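Local structure of Non-structural protein (Porcine reproductive and respiratory syndrome virus, 3IFU) at residues A102-R107 against L116-V121. The protein is the nsp1-alpha leader protease, a zinc-finger and papain-like cysteine protease region of the viral polyprotein that probably suppresses host interferon-beta production. Numbering follows the deposited sequence.
Sequences AAEIYR and LKTLQV
A bend at chi2 (-62°), with CG set beside its own backbone N, turns the chain of Glu104 so that its methylene carbons meet Leu119 while its carboxylate meets Thr118. In Thr118, chi1 of -57° puts OG1 beside the backbone N and leaves the methyl CG2 anti to that N. This methyl sits over the face of the Glu104 carboxylate, about equally far from CD and both oxygens, with Thr118 CG2 3.8 Å from Glu104 CD and the two side chains crossing at about a right angle. The hydroxyl is used elsewhere, bonded to the carbonyl oxygen of Thr114 one turn back in helix 113-118. Leu119 runs past Glu104 in the opposite direction, its CD2 3.7 Å from Glu104 CG and 3.9 Å from Glu104 CB. Its other methyl, CD1, makes a looser apolar contact with Ile105 CG1 at 4.4 Å; Ile105 also packs on Trp77. Helix 113-118 ends in a Schellman motif, with Gln120 at positive phi, Gln120 N bonded to Lys117 O (2.9 Å) and Val121 N to Leu116 O (3.1 Å). The contact therefore joins helix 94-108 to the C-terminal end of helix 113-118 in the papain-like protease region, mainly through aliphatic carbon, with one methyl set against a carboxylate, burying 161 Å². A charge partner on the same helix is Arg107, whose NH2 lies 3.3 Å from Glu104 OE2; that oxygen is well out of the guanidinium plane, consistent with electrostatic attraction without a directed N-H bond.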
ATOM      1  N   ALA A 102     -11.296  13.443  -1.887  1.00 46.49           N
ATOM      2  CA  ALA A 102     -12.463  13.062  -1.095  1.00 45.99           C
ATOM      3  C   ALA A 102     -13.650  13.955  -1.465  1.00 46.74           C
ATOM      4  O   ALA A 102     -14.734  13.465  -1.774  1.00 45.30           O
ATOM      5  CB  ALA A 102     -12.151  13.188   0.391  1.00 44.45           C
ATOM      6  N   ALA A 103     -13.423  15.267  -1.448  1.00 46.76           N
ATOM      7  CA  ALA A 103     -14.461  16.246  -1.772  1.00 46.30           C
ATOM      8  C   ALA A 103     -15.099  15.973  -3.129  1.00 45.15           C
ATOM      9  O   ALA A 103     -16.319  16.022  -3.262  1.00 44.94           O
ATOM     10  CB  ALA A 103     -13.876  17.677  -1.740  1.00 45.90           C
ATOM     11  N   GLU A 104     -14.272  15.699  -4.136  1.00 44.33           N
ATOM     12  CA  GLU A 104     -14.780  15.412  -5.473  1.00 46.33           C
ATOM     13  C   GLU A 104     -15.685  14.183  -5.466  1.00 47.03           C
ATOM     14  O   GLU A 104     -16.833  14.243  -5.892  1.00 46.54           O
ATOM     15  CB  GLU A 104     -13.631  15.161  -6.452  1.00 45.51           C
ATOM     16  CG  GLU A 104     -13.032  16.397  -7.072  1.00 51.76           C
ATOM     17  CD  GLU A 104     -14.031  17.185  -7.910  1.00 54.52           C
ATOM     18  OE1 GLU A 104     -14.977  16.576  -8.462  1.00 55.36           O
ATOM     19  OE2 GLU A 104     -13.855  18.416  -8.028  1.00 55.73           O
ATOM     20  N   ILE A 105     -15.152  13.072  -4.969  1.00 47.89           N
ATOM     21  CA  ILE A 105     -15.881  11.811  -4.920  1.00 47.39           C
ATOM     22  C   ILE A 105     -17.147  11.904  -4.061  1.00 48.29           C
ATOM     23  O   ILE A 105     -18.225  11.489  -4.499  1.00 49.04           O
ATOM     24  CB  ILE A 105     -14.932  10.671  -4.439  1.00 44.91           C
ATOM     25  CG1 ILE A 105     -13.848  10.431  -5.505  1.00 40.89           C
ATOM     26  CG2 ILE A 105     -15.712   9.397  -4.189  1.00 44.87           C
ATOM     27  CD1 ILE A 105     -12.836   9.374  -5.162  1.00 41.39           C
ATOM     28  N   TYR A 106     -17.026  12.457  -2.857  1.00 46.10           N
ATOM     29  CA  TYR A 106     -18.185  12.619  -1.982  1.00 45.24           C
ATOM     30  C   TYR A 106     -19.286  13.398  -2.699  1.00 47.22           C
ATOM     31  O   TYR A 106     -20.461  13.029  -2.643  1.00 47.86           O
ATOM     32  CB  TYR A 106     -17.809  13.374  -0.706  1.00 40.17           C
ATOM     33  CG  TYR A 106     -17.446  12.488   0.449  1.00 38.51           C
ATOM     34  CD1 TYR A 106     -16.317  11.675   0.398  1.00 37.47           C
ATOM     35  CD2 TYR A 106     -18.224  12.469   1.603  1.00 37.75           C
ATOM     36  CE1 TYR A 106     -15.969  10.866   1.464  1.00 37.82           C
ATOM     37  CE2 TYR A 106     -17.886  11.658   2.681  1.00 37.36           C
ATOM     38  CZ  TYR A 106     -16.760  10.857   2.603  1.00 38.42           C
ATOM     39  OH  TYR A 106     -16.439  10.021   3.643  1.00 36.35           O
ATOM     40  N   ARG A 107     -18.901  14.487  -3.361  1.00 47.02           N
ATOM     41  CA  ARG A 107     -19.857  15.313  -4.084  1.00 47.59           C
ATOM     42  C   ARG A 107     -20.590  14.486  -5.142  1.00 47.62           C
ATOM     43  O   ARG A 107     -21.820  14.475  -5.201  1.00 47.39           O
ATOM     44  CB  ARG A 107     -19.140  16.491  -4.744  1.00 48.40           C
ATOM     45  CG  ARG A 107     -20.063  17.369  -5.555  1.00 51.09           C
ATOM     46  CD  ARG A 107     -19.440  18.702  -5.890  1.00 51.96           C
ATOM     47  NE  ARG A 107     -18.464  18.624  -6.967  1.00 54.78           N
ATOM     48  CZ  ARG A 107     -17.809  19.681  -7.440  1.00 55.89           C
ATOM     49  NH1 ARG A 107     -18.033  20.880  -6.921  1.00 56.58           N
ATOM     50  NH2 ARG A 107     -16.943  19.545  -8.436  1.00 54.76           N
ATOM     51  N   LEU A 116     -12.883  10.634 -12.575  1.00 50.46           N
ATOM     52  CA  LEU A 116     -11.476  10.264 -12.668  1.00 50.97           C
ATOM     53  C   LEU A 116     -10.750  11.259 -13.573  1.00 52.30           C
ATOM     54  O   LEU A 116      -9.570  11.538 -13.381  1.00 53.03           O
ATOM     55  CB  LEU A 116     -11.325   8.836 -13.204  1.00 48.67           C
ATOM     56  CG  LEU A 116     -11.801   7.711 -12.280  1.00 48.41           C
ATOM     57  CD1 LEU A 116     -11.700   6.371 -12.988  1.00 47.82           C
ATOM     58  CD2 LEU A 116     -10.971   7.706 -11.015  1.00 48.85           C
ATOM     59  N   LYS A 117     -11.464  11.794 -14.561  1.00 53.89           N
ATOM     60  CA  LYS A 117     -10.890  12.782 -15.469  1.00 54.26           C
ATOM     61  C   LYS A 117     -10.681  14.085 -14.710  1.00 52.58           C
ATOM     62  O   LYS A 117      -9.645  14.724 -14.849  1.00 52.94           O
ATOM     63  CB  LYS A 117     -11.812  13.022 -16.666  1.00 56.08           C
ATOM     64  CG  LYS A 117     -11.872  11.851 -17.628  1.00 61.17           C
ATOM     65  CD  LYS A 117     -12.961  12.035 -18.683  1.00 64.84           C
ATOM     66  CE  LYS A 117     -13.004  10.853 -19.663  1.00 64.70           C
ATOM     67  NZ  LYS A 117     -14.163  10.945 -20.602  1.00 64.56           N
ATOM     68  N   THR A 118     -11.666  14.473 -13.906  1.00 50.75           N
ATOM     69  CA  THR A 118     -11.572  15.698 -13.109  1.00 51.58           C
ATOM     70  C   THR A 118     -10.360  15.600 -12.170  1.00 51.53           C
ATOM     71  O   THR A 118      -9.669  16.592 -11.908  1.00 49.06           O
ATOM     72  CB  THR A 118     -12.861  15.919 -12.260  1.00 51.30           C
ATOM     73  OG1 THR A 118     -14.004  15.958 -13.122  1.00 51.31           O
ATOM     74  CG2 THR A 118     -12.785  17.225 -11.491  1.00 50.12           C
ATOM     75  N   LEU A 119     -10.110  14.388 -11.681  1.00 51.36           N
ATOM     76  CA  LEU A 119      -9.000  14.121 -10.777  1.00 51.43           C
ATOM     77  C   LEU A 119      -7.696  13.854 -11.525  1.00 52.93           C
ATOM     78  O   LEU A 119      -6.664  13.590 -10.906  1.00 51.76           O
ATOM     79  CB  LEU A 119      -9.330  12.930  -9.873  1.00 51.00           C
ATOM     80  CG  LEU A 119     -10.431  13.147  -8.836  1.00 48.85           C
ATOM     81  CD1 LEU A 119     -10.578  11.901  -7.995  1.00 48.72           C
ATOM     82  CD2 LEU A 119     -10.081  14.342  -7.960  1.00 47.64           C
ATOM     83  N   GLN A 120      -7.751  13.915 -12.854  1.00 53.56           N
ATOM     84  CA  GLN A 120      -6.571  13.704 -13.692  1.00 52.91           C
ATOM     85  C   GLN A 120      -5.765  12.498 -13.263  1.00 51.44           C
ATOM     86  O   GLN A 120      -4.536  12.555 -13.176  1.00 52.28           O
ATOM     87  CB  GLN A 120      -5.677  14.935 -13.645  1.00 55.38           C
ATOM     88  CG  GLN A 120      -6.253  16.136 -14.334  1.00 58.93           C
ATOM     89  CD  GLN A 120      -5.551  17.402 -13.920  1.00 62.77           C
ATOM     90  OE1 GLN A 120      -5.681  18.438 -14.573  1.00 63.46           O
ATOM     91  NE2 GLN A 120      -4.809  17.333 -12.816  1.00 62.37           N
ATOM     92  N   VAL A 121      -6.465  11.406 -12.993  1.00 49.14           N
ATOM     93  CA  VAL A 121      -5.825  10.176 -12.571  1.00 47.46           C
ATOM     94  C   VAL A 121      -4.861   9.656 -13.637  1.00 48.37           C
ATOM     95  O   VAL A 121      -3.736   9.244 -13.327  1.00 45.43           O
ATOM     96  CB  VAL A 121      -6.898   9.123 -12.238  1.00 47.02           C
ATOM     97  CG1 VAL A 121      -6.336   7.722 -12.342  1.00 45.86           C
ATOM     98  CG2 VAL A 121      -7.420   9.378 -10.844  1.00 46.53           C
TER